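Rep (Escherichia coli, PDB 3VW4) binds the replication origin of plasmid ColE2-P9 through its DNA-binding domain, unwinds the duplex there and acts as an initiator-primase. Local coordinates at a contact of chain A with DNA. Residues are numbered along the deposited sequence; one frame, centred on the assembly and turned at random.

Site 1: a contact of chain A with DNA. Residues 22-23, 26, 74, 79, 82, 86. With nucleotides of chain C; nucleotides of chain B.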
ATOM      1  N   TYR A  22       2.605  -7.584   6.042  1.00  9.40           N
ATOM      2  CA  TYR A  22       3.305  -6.423   5.551  1.00 10.53           C
ATOM      3  C   TYR A  22       2.433  -5.193   5.758  1.00 11.95           C
ATOM      4  O   TYR A  22       2.925  -4.099   6.078  1.00 12.13           O
ATOM      5  CB  TYR A  22       3.708  -6.526   4.080  1.00 11.48           C
ATOM      6  CG  TYR A  22       4.606  -7.707   3.732  1.00 10.99           C
ATOM      7  CD1 TYR A  22       5.561  -8.196   4.626  1.00  9.86           C
ATOM      8  CD2 TYR A  22       4.480  -8.345   2.493  1.00 11.88           C
ATOM      9  CE1 TYR A  22       6.321  -9.294   4.294  1.00  9.87           C
ATOM     10  CE2 TYR A  22       5.267  -9.435   2.134  1.00 11.80           C
ATOM     11  CZ  TYR A  22       6.190  -9.918   3.026  1.00 10.83           C
ATOM     12  OH  TYR A  22       6.958 -11.013   2.633  1.00 11.01           O
ATOM     13  N   ARG A  23       1.136  -5.388   5.561  1.00 13.52           N
ATOM     14  CA  ARG A  23       0.160  -4.330   5.656  1.00 15.71           C
ATOM     15  C   ARG A  23      -0.302  -4.089   7.107  1.00 14.47           C
ATOM     16  O   ARG A  23      -0.419  -2.957   7.508  1.00 15.04           O
ATOM     17  CB  ARG A  23      -1.030  -4.612   4.731  1.00 19.35           C
ATOM     18  CG  ARG A  23      -1.724  -3.315   4.326  1.00 24.74           C
ATOM     19  CD  ARG A  23      -3.104  -3.538   3.771  1.00 30.59           C
ATOM     20  NE  ARG A  23      -3.099  -4.140   2.452  1.00 35.76           N
ATOM     21  CZ  ARG A  23      -3.642  -3.533   1.401  1.00 44.25           C
ATOM     22  NH1 ARG A  23      -4.204  -2.307   1.546  1.00 47.16           N
ATOM     23  NH2 ARG A  23      -3.630  -4.119   0.205  1.00 47.76           N
ATOM     24  N   ARG A  26       1.521  -1.795  10.144  1.00 11.54           N
ATOM     25  CA  ARG A  26       1.221  -0.381  10.200  1.00 13.12           C
ATOM     26  C   ARG A  26       0.002  -0.063  11.079  1.00 14.18           C
ATOM     27  O   ARG A  26      -0.293   1.095  11.340  1.00 15.25           O
ATOM     28  CB  ARG A  26       0.815   0.053   8.841  1.00 14.55           C
ATOM     29  CG  ARG A  26       1.881   0.592   7.987  1.00 15.02           C
ATOM     30  CD  ARG A  26       1.129   1.232   6.827  1.00 17.37           C
ATOM     31  NE  ARG A  26       1.139   0.308   5.730  1.00 17.87           N
ATOM     32  CZ  ARG A  26       0.184   0.188   4.833  1.00 19.66           C
ATOM     33  NH1 ARG A  26      -0.892   0.943   4.892  1.00 21.86           N
ATOM     34  NH2 ARG A  26       0.338  -0.674   3.853  1.00 19.94           N
ATOM     35  N   PHE A  74      10.470  -3.368   8.734  1.00  4.12           N
ATOM     36  CA  PHE A  74       9.422  -2.412   8.410  1.00  4.07           C
ATOM     37  C   PHE A  74       9.426  -1.165   9.342  1.00  4.10           C
ATOM     38  O   PHE A  74       9.776  -1.224  10.547  1.00  4.03           O
ATOM     39  CB  PHE A  74       8.092  -3.157   8.426  1.00  3.92           C
ATOM     40  CG  PHE A  74       7.787  -3.867   7.156  1.00  3.93           C
ATOM     41  CD1 PHE A  74       8.680  -4.867   6.631  1.00  3.89           C
ATOM     42  CD2 PHE A  74       6.645  -3.559   6.435  1.00  3.94           C
ATOM     43  CE1 PHE A  74       8.407  -5.521   5.438  1.00  3.73           C
ATOM     44  CE2 PHE A  74       6.385  -4.254   5.238  1.00  3.88           C
ATOM     45  CZ  PHE A  74       7.270  -5.215   4.749  1.00  3.70           C
ATOM     46  N   PHE A  79       7.771   2.762   4.924  1.00  6.14           N
ATOM     47  CA  PHE A  79       6.555   2.911   4.130  1.00  5.48           C
ATOM     48  C   PHE A  79       6.618   4.140   3.279  1.00  5.39           C
ATOM     49  O   PHE A  79       6.308   4.058   2.101  1.00  5.45           O
ATOM     50  CB  PHE A  79       5.324   2.961   5.006  1.00  5.01           C
ATOM     51  CG  PHE A  79       4.009   2.906   4.264  1.00  4.73           C
ATOM     52  CD1 PHE A  79       3.751   1.943   3.310  1.00  4.68           C
ATOM     53  CD2 PHE A  79       2.956   3.752   4.615  1.00  4.60           C
ATOM     54  CE1 PHE A  79       2.498   1.851   2.654  1.00  4.52           C
ATOM     55  CE2 PHE A  79       1.701   3.643   3.991  1.00  4.47           C
ATOM     56  CZ  PHE A  79       1.485   2.722   2.986  1.00  4.44           C
ATOM     57  N   VAL A  82       8.844   3.274   0.115  1.00  4.68           N
ATOM     58  CA  VAL A  82       8.026   2.627  -0.875  1.00  5.05           C
ATOM     59  C   VAL A  82       7.012   3.565  -1.572  1.00  5.46           C
ATOM     60  O   VAL A  82       6.903   3.621  -2.807  1.00  5.47           O
ATOM     61  CB  VAL A  82       7.264   1.434  -0.291  1.00  5.15           C
ATOM     62  CG1 VAL A  82       6.334   0.779  -1.324  1.00  4.94           C
ATOM     63  CG2 VAL A  82       8.227   0.419   0.348  1.00  4.92           C
ATOM     64  N   ARG A  86       6.899   4.352  -5.706  1.00  9.68           N
ATOM     65  CA  ARG A  86       5.656   4.171  -6.520  1.00 10.03           C
ATOM     66  C   ARG A  86       5.116   5.525  -7.010  1.00 10.86           C
ATOM     67  O   ARG A  86       4.826   5.692  -8.175  1.00 10.73           O
ATOM     68  CB  ARG A  86       4.567   3.432  -5.726  1.00  9.33           C
ATOM     69  CG  ARG A  86       5.124   2.206  -5.068  1.00  8.86           C
ATOM     70  CD  ARG A  86       4.060   1.404  -4.392  1.00  8.99           C
ATOM     71  NE  ARG A  86       4.480   0.061  -3.972  1.00  8.44           N
ATOM     72  CZ  ARG A  86       3.649  -0.794  -3.374  1.00  8.04           C
ATOM     73  NH1 ARG A  86       2.399  -0.394  -3.178  1.00  7.79           N
ATOM     74  NH2 ARG A  86       4.060  -2.020  -3.001  1.00  7.59           N
TER
ATOM     75  P    DC C  18       3.845   0.102 -10.856  1.00 32.68           P
ATOM     76  OP1  DC C  18       5.185  -0.108 -11.447  1.00 36.80           O
ATOM     77  OP2  DC C  18       2.629  -0.531 -11.438  1.00 33.75           O
ATOM     78  O5'  DC C  18       3.841   0.004  -9.272  1.00 31.08           O
ATOM     79  C5'  DC C  18       4.536  -0.981  -8.552  1.00 32.82           C
ATOM     80  C4'  DC C  18       3.743  -1.277  -7.304  1.00 38.48           C
ATOM     81  O4'  DC C  18       2.752  -0.241  -7.017  1.00 38.17           O
ATOM     82  C3'  DC C  18       2.954  -2.581  -7.427  1.00 40.49           C
ATOM     83  O3'  DC C  18       2.976  -3.241  -6.166  1.00 48.08           O
ATOM     84  C2'  DC C  18       1.543  -2.102  -7.671  1.00 36.89           C
ATOM     85  C1'  DC C  18       1.538  -0.921  -6.735  1.00 34.48           C
ATOM     86  N1   DC C  18       0.405  -0.027  -6.964  1.00 31.40           N
ATOM     87  C2   DC C  18      -0.047   0.762  -5.909  1.00 33.37           C
ATOM     88  O2   DC C  18       0.611   0.794  -4.861  1.00 35.82           O
ATOM     89  N3   DC C  18      -1.158   1.514  -6.075  1.00 33.92           N
ATOM     90  C4   DC C  18      -1.845   1.442  -7.221  1.00 33.83           C
ATOM     91  N4   DC C  18      -2.932   2.205  -7.347  1.00 32.58           N
ATOM     92  C5   DC C  18      -1.428   0.608  -8.297  1.00 29.75           C
ATOM     93  C6   DC C  18      -0.322  -0.121  -8.118  1.00 30.61           C
ATOM     94  P    DT C  20      -1.829  -7.618  -4.253  1.00 81.54           P
ATOM     95  OP1  DT C  20      -1.446  -6.375  -3.517  1.00 91.75           O
ATOM     96  OP2  DT C  20      -2.116  -8.844  -3.474  1.00 80.97           O
ATOM     97  O5'  DT C  20      -3.096  -7.334  -5.189  1.00 93.98           O
ATOM     98  C5'  DT C  20      -3.612  -5.994  -5.440  1.00 96.98           C
ATOM     99  C4'  DT C  20      -4.523  -5.529  -4.324  1.00 96.77           C
ATOM    100  O4'  DT C  20      -4.616  -6.551  -3.308  1.00104.25           O
ATOM    101  C3'  DT C  20      -4.048  -4.274  -3.597  1.00 84.84           C
ATOM    102  O3'  DT C  20      -4.697  -3.131  -4.155  1.00 80.54           O
ATOM    103  C2'  DT C  20      -4.545  -4.462  -2.174  1.00 84.29           C
ATOM    104  C1'  DT C  20      -4.883  -5.950  -2.049  1.00100.86           C
ATOM    105  N1   DT C  20      -4.136  -6.709  -1.002  1.00111.12           N
ATOM    106  C2   DT C  20      -4.779  -7.768  -0.390  1.00105.46           C
ATOM    107  O2   DT C  20      -5.910  -8.125  -0.685  1.00 90.07           O
ATOM    108  N3   DT C  20      -4.037  -8.405   0.580  1.00100.64           N
ATOM    109  C4   DT C  20      -2.750  -8.096   0.991  1.00 91.40           C
ATOM    110  O4   DT C  20      -2.212  -8.766   1.869  1.00 65.99           O
ATOM    111  C5   DT C  20      -2.138  -6.971   0.310  1.00 98.46           C
ATOM    112  C7   DT C  20      -0.747  -6.559   0.688  1.00 83.27           C
ATOM    113  C6   DT C  20      -2.851  -6.346  -0.641  1.00106.77           C
TER
ATOM    114  P    DA B   4       6.123  -4.894  -0.918  1.00  8.02           P
ATOM    115  OP1  DA B   4       5.514  -6.052  -1.639  1.00  7.38           O
ATOM    116  OP2  DA B   4       7.021  -3.911  -1.580  1.00  7.84           O
ATOM    117  O5'  DA B   4       4.963  -4.012  -0.269  1.00  7.82           O
ATOM    118  C5'  DA B   4       3.943  -4.605   0.521  1.00  7.38           C
ATOM    119  C4'  DA B   4       3.485  -3.569   1.513  1.00  8.06           C
ATOM    120  O4'  DA B   4       4.506  -3.259   2.511  1.00  7.25           O
ATOM    121  C3'  DA B   4       3.081  -2.240   0.879  1.00  8.43           C
ATOM    122  O3'  DA B   4       1.874  -1.877   1.565  1.00  9.63           O
ATOM    123  C2'  DA B   4       4.284  -1.346   1.167  1.00  7.91           C
ATOM    124  C1'  DA B   4       4.823  -1.891   2.485  1.00  7.16           C
ATOM    125  N9   DA B   4       6.256  -1.796   2.704  1.00  7.23           N
ATOM    126  C8   DA B   4       7.277  -2.292   1.936  1.00  7.05           C
ATOM    127  N7   DA B   4       8.469  -2.123   2.467  1.00  6.97           N
ATOM    128  C5   DA B   4       8.205  -1.551   3.704  1.00  6.79           C
ATOM    129  C6   DA B   4       9.040  -1.152   4.763  1.00  6.76           C
ATOM    130  N6   DA B   4      10.366  -1.292   4.759  1.00  6.31           N
ATOM    131  N1   DA B   4       8.456  -0.599   5.850  1.00  7.35           N
ATOM    132  C2   DA B   4       7.122  -0.482   5.870  1.00  7.50           C
ATOM    133  N3   DA B   4       6.229  -0.846   4.949  1.00  7.30           N
ATOM    134  C4   DA B   4       6.846  -1.344   3.863  1.00  7.14           C
ATOM    135  P    DA B   5       0.398  -1.812   0.942  1.00 10.19           P
ATOM    136  OP1  DA B   5      -0.585  -1.410   1.979  1.00 10.06           O
ATOM    137  OP2  DA B   5       0.238  -3.066   0.211  1.00 10.97           O
ATOM    138  O5'  DA B   5       0.516  -0.437   0.189  1.00 11.64           O
ATOM    139  C5'  DA B   5      -0.114  -0.294  -1.013  1.00 15.75           C
ATOM    140  C4'  DA B   5      -1.216   0.701  -0.825  1.00 18.95           C
ATOM    141  O4'  DA B   5      -1.734   0.835  -2.159  1.00 23.51           O
ATOM    142  C3'  DA B   5      -2.379   0.166   0.002  1.00 19.66           C
ATOM    143  O3'  DA B   5      -3.181   1.285   0.367  1.00 20.95           O
ATOM    144  C2'  DA B   5      -3.147  -0.637  -1.021  1.00 21.20           C
ATOM    145  C1'  DA B   5      -3.073   0.354  -2.169  1.00 26.53           C
ATOM    146  N9   DA B   5      -3.365  -0.143  -3.516  1.00 30.57           N
ATOM    147  C8   DA B   5      -4.368   0.174  -4.415  1.00 31.55           C
ATOM    148  N7   DA B   5      -4.275  -0.469  -5.556  1.00 28.74           N
ATOM    149  C5   DA B   5      -3.128  -1.236  -5.407  1.00 32.11           C
ATOM    150  C6   DA B   5      -2.489  -2.142  -6.252  1.00 34.97           C
ATOM    151  N6   DA B   5      -2.924  -2.443  -7.473  1.00 32.52           N
ATOM    152  N1   DA B   5      -1.361  -2.732  -5.799  1.00 42.99           N
ATOM    153  C2   DA B   5      -0.915  -2.418  -4.571  1.00 33.73           C
ATOM    154  N3   DA B   5      -1.424  -1.575  -3.688  1.00 25.54           N
ATOM    155  C4   DA B   5      -2.547  -1.023  -4.166  1.00 28.54           C
ATOM    156  P    DG B   6      -4.248   1.276   1.592  1.00 20.92           P
ATOM    157  OP1  DG B   6      -4.085   0.156   2.538  1.00 19.47           O
ATOM    158  OP2  DG B   6      -5.525   1.417   0.835  1.00 25.54           O
ATOM    159  O5'  DG B   6      -4.057   2.699   2.292  1.00 22.53           O
ATOM    160  C5'  DG B   6      -2.913   3.048   3.095  1.00 20.07           C
ATOM    161  C4'  DG B   6      -2.261   4.283   2.517  1.00 19.92           C
ATOM    162  O4'  DG B   6      -2.123   4.182   1.081  1.00 20.47           O
ATOM    163  C3'  DG B   6      -2.925   5.634   2.783  1.00 19.10           C
ATOM    164  O3'  DG B   6      -1.805   6.493   2.937  1.00 18.13           O
ATOM    165  C2'  DG B   6      -3.546   6.014   1.448  1.00 19.75           C
ATOM    166  C1'  DG B   6      -2.635   5.350   0.431  1.00 21.24           C
ATOM    167  N9   DG B   6      -3.249   4.907  -0.820  1.00 23.73           N
ATOM    168  C8   DG B   6      -4.586   4.838  -1.140  1.00 23.43           C
ATOM    169  N7   DG B   6      -4.802   4.331  -2.328  1.00 23.68           N
ATOM    170  C5   DG B   6      -3.535   4.011  -2.803  1.00 21.58           C
ATOM    171  C6   DG B   6      -3.130   3.418  -4.030  1.00 22.95           C
ATOM    172  O6   DG B   6      -3.832   3.041  -4.976  1.00 24.70           O
ATOM    173  N1   DG B   6      -1.748   3.263  -4.092  1.00 22.80           N
ATOM    174  C2   DG B   6      -0.870   3.647  -3.115  1.00 20.81           C
ATOM    175  N2   DG B   6       0.418   3.421  -3.365  1.00 20.24           N
ATOM    176  N3   DG B   6      -1.230   4.211  -1.978  1.00 21.05           N
ATOM    177  C4   DG B   6      -2.567   4.350  -1.882  1.00 21.95           C
ATOM    178  P    DG B   7      -1.729   7.724   3.937  1.00 19.04           P
ATOM    179  OP1  DG B   7      -1.776   7.153   5.291  1.00 17.78           O
ATOM    180  OP2  DG B   7      -2.580   8.899   3.512  1.00 16.97           O
ATOM    181  O5'  DG B   7      -0.230   8.256   3.920  1.00 16.56           O
ATOM    182  C5'  DG B   7       0.844   7.323   4.012  1.00 14.25           C
ATOM    183  C4'  DG B   7       1.869   7.736   2.991  1.00 13.07           C
ATOM    184  O4'  DG B   7       1.413   7.442   1.643  1.00 13.24           O
ATOM    185  C3'  DG B   7       2.180   9.232   3.022  1.00 11.36           C
ATOM    186  O3'  DG B   7       3.602   9.220   2.935  1.00  9.38           O
ATOM    187  C2'  DG B   7       1.465   9.783   1.796  1.00 11.97           C
ATOM    188  C1'  DG B   7       1.505   8.626   0.824  1.00 13.41           C
ATOM    189  N9   DG B   7       0.450   8.528  -0.180  1.00 14.36           N
ATOM    190  C8   DG B   7      -0.889   8.772   0.002  1.00 14.37           C
ATOM    191  N7   DG B   7      -1.617   8.421  -1.026  1.00 14.50           N
ATOM    192  C5   DG B   7      -0.711   7.875  -1.921  1.00 14.50           C
ATOM    193  C6   DG B   7      -0.917   7.322  -3.208  1.00 16.53           C
ATOM    194  O6   DG B   7      -1.977   7.198  -3.830  1.00 18.07           O
ATOM    195  N1   DG B   7       0.283   6.900  -3.782  1.00 16.17           N
ATOM    196  C2   DG B   7       1.512   6.953  -3.162  1.00 15.34           C
ATOM    197  N2   DG B   7       2.547   6.457  -3.847  1.00 14.82           N
ATOM    198  N3   DG B   7       1.706   7.444  -1.952  1.00 14.60           N
ATOM    199  C4   DG B   7       0.564   7.901  -1.401  1.00 14.59           C
TER
HETATM  200  O   HOH W   1       3.274  -1.495   5.881  1.00  9.25           O
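Arg86 leaves helix 76-92 with CG beside the backbone N (chi1 -48°) and an otherwise extended chain, so its guanidinium passes along the sugar of DC18 of chain C. Phe79, on the same helix, turns CG anti to the backbone N (chi1 -171°) and lays one ring face against Arg26 while its edge meets the DA4 sugar and DA5 O5' of chain B. NH1 of Arg86 donates to the base carbonyl O2 of DC18 at 2.7 Å, a bent bond with the oxygen 34° out of the guanidinium plane. DC18 is paired with DG6 of chain B, so this contact lies in the minor groove; Arg86 NH2 forms a long salt bridge to OP2 of DA4 of chain B (3.8 Å). Val82 puts CG2 over the five-membered ring of unpaired DA4, 3.5 Å from its centroid. The Arg26 guanidinium lies over the Phe79 ring, with NE 3.6 Å above the ring plane, and NE also meets a water that joins Tyr22 O to N3 of DA4. Arg23, poorly ordered, reaches OP1 of DG6 with NH1 at 2.7 Å. An alanine in place of Arg86 would probably loosen the hold on the DG6–DC18 pair beside the unpaired bases, since both the O2 bond and the phosphate attraction would go. The site grips the backbone where paired DG6 gives way to unpaired DA5 and DA4, and is likely to stabilise the unwound origin.

Site 2: a contact of chain A with DNA. Residues 73-75, 78-79. With nucleotides of chain B.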
ATOM      1  N   LYS A  73      12.406  -5.327   9.500  1.00 12.37           N
ATOM      2  CA  LYS A  73      12.591  -4.521   8.283  1.00 13.25           C
ATOM      3  C   LYS A  73      11.607  -3.371   8.034  1.00 12.76           C
ATOM      4  O   LYS A  73      11.879  -2.489   7.226  1.00 13.87           O
ATOM      5  CB  LYS A  73      12.754  -5.391   7.038  1.00 13.86           C
ATOM      6  CG  LYS A  73      13.811  -6.436   7.221  1.00 14.80           C
ATOM      7  CD  LYS A  73      13.973  -7.288   6.036  1.00 15.61           C
ATOM      8  CE  LYS A  73      15.424  -7.671   6.015  1.00 18.06           C
ATOM      9  NZ  LYS A  73      15.965  -7.288   4.690  1.00 20.28           N
ATOM     10  N   PHE A  74      10.470  -3.368   8.734  1.00  4.12           N
ATOM     11  CA  PHE A  74       9.422  -2.412   8.410  1.00  4.07           C
ATOM     12  C   PHE A  74       9.426  -1.165   9.342  1.00  4.10           C
ATOM     13  O   PHE A  74       9.776  -1.224  10.547  1.00  4.03           O
ATOM     14  CB  PHE A  74       8.092  -3.157   8.426  1.00  3.92           C
ATOM     15  CG  PHE A  74       7.787  -3.867   7.156  1.00  3.93           C
ATOM     16  CD1 PHE A  74       8.680  -4.867   6.631  1.00  3.89           C
ATOM     17  CD2 PHE A  74       6.645  -3.559   6.435  1.00  3.94           C
ATOM     18  CE1 PHE A  74       8.407  -5.521   5.438  1.00  3.73           C
ATOM     19  CE2 PHE A  74       6.385  -4.254   5.238  1.00  3.88           C
ATOM     20  CZ  PHE A  74       7.270  -5.215   4.749  1.00  3.70           C
ATOM     21  N   SER A  75       9.011  -0.028   8.830  1.00  4.14           N
ATOM     22  CA  SER A  75       8.985   1.123   9.721  1.00  4.35           C
ATOM     23  C   SER A  75       8.209   2.198   9.042  1.00  4.66           C
ATOM     24  O   SER A  75       8.047   2.164   7.835  1.00  4.80           O
ATOM     25  CB  SER A  75      10.432   1.580   9.966  1.00  4.36           C
ATOM     26  OG  SER A  75      10.998   2.131   8.787  1.00  4.06           O
ATOM     27  N   GLY A  78      10.351   3.532   6.227  1.00  8.21           N
ATOM     28  CA  GLY A  78      10.189   2.421   5.328  1.00  7.09           C
ATOM     29  C   GLY A  78       8.993   2.578   4.390  1.00  6.88           C
ATOM     30  O   GLY A  78       9.196   2.527   3.173  1.00  7.21           O
ATOM     31  N   PHE A  79       7.771   2.762   4.924  1.00  6.14           N
ATOM     32  CA  PHE A  79       6.555   2.911   4.130  1.00  5.48           C
ATOM     33  C   PHE A  79       6.618   4.140   3.279  1.00  5.39           C
ATOM     34  O   PHE A  79       6.308   4.058   2.101  1.00  5.45           O
ATOM     35  CB  PHE A  79       5.324   2.961   5.006  1.00  5.01           C
ATOM     36  CG  PHE A  79       4.009   2.906   4.264  1.00  4.73           C
ATOM     37  CD1 PHE A  79       3.751   1.943   3.310  1.00  4.68           C
ATOM     38  CD2 PHE A  79       2.956   3.752   4.615  1.00  4.60           C
ATOM     39  CE1 PHE A  79       2.498   1.851   2.654  1.00  4.52           C
ATOM     40  CE2 PHE A  79       1.701   3.643   3.991  1.00  4.47           C
ATOM     41  CZ  PHE A  79       1.485   2.722   2.986  1.00  4.44           C
TER
ATOM     42  P    DT B   3       9.374  -9.495  -1.515  1.00  7.53           P
ATOM     43  OP1  DT B   3       8.260  -9.112  -2.382  1.00  7.44           O
ATOM     44  OP2  DT B   3      10.750  -9.272  -2.032  1.00  8.26           O
ATOM     45  O5'  DT B   3       9.467  -8.508  -0.260  1.00  7.45           O
ATOM     46  C5'  DT B   3       8.514  -8.620   0.822  1.00  7.49           C
ATOM     47  C4'  DT B   3       8.111  -7.240   1.274  1.00  7.89           C
ATOM     48  O4'  DT B   3       9.158  -6.750   2.128  1.00  8.27           O
ATOM     49  C3'  DT B   3       8.004  -6.227   0.139  1.00  8.03           C
ATOM     50  O3'  DT B   3       6.934  -5.340   0.389  1.00  7.80           O
ATOM     51  C2'  DT B   3       9.331  -5.492   0.166  1.00  8.20           C
ATOM     52  C1'  DT B   3       9.756  -5.595   1.597  1.00  8.62           C
ATOM     53  N1   DT B   3      11.195  -5.700   1.829  1.00  9.68           N
ATOM     54  C2   DT B   3      11.738  -4.782   2.703  1.00 10.41           C
ATOM     55  O2   DT B   3      11.084  -3.908   3.243  1.00 10.20           O
ATOM     56  N3   DT B   3      13.092  -4.883   2.872  1.00 11.08           N
ATOM     57  C4   DT B   3      13.927  -5.833   2.324  1.00 11.37           C
ATOM     58  O4   DT B   3      15.121  -5.829   2.609  1.00 13.71           O
ATOM     59  C5   DT B   3      13.302  -6.750   1.401  1.00 10.37           C
ATOM     60  C7   DT B   3      14.157  -7.755   0.696  1.00  9.75           C
ATOM     61  C6   DT B   3      11.977  -6.655   1.218  1.00  9.87           C
ATOM     62  P    DA B   4       6.123  -4.894  -0.918  1.00  8.02           P
ATOM     63  OP1  DA B   4       5.514  -6.052  -1.639  1.00  7.38           O
ATOM     64  OP2  DA B   4       7.021  -3.911  -1.580  1.00  7.84           O
ATOM     65  O5'  DA B   4       4.963  -4.012  -0.269  1.00  7.82           O
ATOM     66  C5'  DA B   4       3.943  -4.605   0.521  1.00  7.38           C
ATOM     67  C4'  DA B   4       3.485  -3.569   1.513  1.00  8.06           C
ATOM     68  O4'  DA B   4       4.506  -3.259   2.511  1.00  7.25           O
ATOM     69  C3'  DA B   4       3.081  -2.240   0.879  1.00  8.43           C
ATOM     70  O3'  DA B   4       1.874  -1.877   1.565  1.00  9.63           O
ATOM     71  C2'  DA B   4       4.284  -1.346   1.167  1.00  7.91           C
ATOM     72  C1'  DA B   4       4.823  -1.891   2.485  1.00  7.16           C
ATOM     73  N9   DA B   4       6.256  -1.796   2.704  1.00  7.23           N
ATOM     74  C8   DA B   4       7.277  -2.292   1.936  1.00  7.05           C
ATOM     75  N7   DA B   4       8.469  -2.123   2.467  1.00  6.97           N
ATOM     76  C5   DA B   4       8.205  -1.551   3.704  1.00  6.79           C
ATOM     77  C6   DA B   4       9.040  -1.152   4.763  1.00  6.76           C
ATOM     78  N6   DA B   4      10.366  -1.292   4.759  1.00  6.31           N
ATOM     79  N1   DA B   4       8.456  -0.599   5.850  1.00  7.35           N
ATOM     80  C2   DA B   4       7.122  -0.482   5.870  1.00  7.50           C
ATOM     81  N3   DA B   4       6.229  -0.846   4.949  1.00  7.30           N
ATOM     82  C4   DA B   4       6.846  -1.344   3.863  1.00  7.14           C
TER
HETATM   83  O   HOH W   2      12.094   0.393   6.971  1.00  2.46           O
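The turn between helix 56-73 and helix 76-92 of the DNA-binding domain, which belongs to a helix-turn-helix protein, receives two unpaired bases of chain B, DT3 and DA4. Phe74 carries CG beside the backbone N (chi1 -84°) and lays its ring on one face of the DA4 base. The centroids of the Phe74 ring and the six-membered ring of DA4 are 3.7 Å apart and their planes open by 28°, a tilted stack offset toward the rim. On the far side of the base, the start of helix 76-92 provides backbone: Gly78 C lies over the six-membered ring, 3.8 Å from its centroid, so the adenine is sandwiched between phenyl and main chain. The Watson-Crick edge is read by the turn itself. Ser75 N donates to N1 of DA4 at 3.1 Å in a fairly straight bond (157° at H), while the exocyclic amine N6 gives a weak bond to Lys73 O. A water held by Lys73 O and Ser75 OG also meets N6 of DA4, 3.3 Å from the water oxygen. Ser75 OG in turn accepts from Gly78 N at 3.0 Å, which ties the first turn of the helix to the loop that faces the base. Lys73, bent at chi3 and chi4, sends its ammonium NZ to the carbonyl O4 of DT3 at 2.7 Å, on the Hoogsteen edge. At its rim the Phe74 ring leans on the DT3 sugar, with CZ 3.6 Å from O4'.

The C-alpha centres of site 1 and site 2 lie about 6 Å apart, and the two share Phe74 and Phe79 as well as nucleotide DA4, so they form one continuous surface around the unpaired stretch of chain B. Helix 76-92 runs through both: its first turn belongs to site 2, and its later turns carry site 1 on to the paired DNA. Helix 7-24 adds to site 1, helix 56-73 to site 2. A single Rep molecule thus holds separated bases and the neighbouring duplex together, in keeping with origin unwinding by one protein.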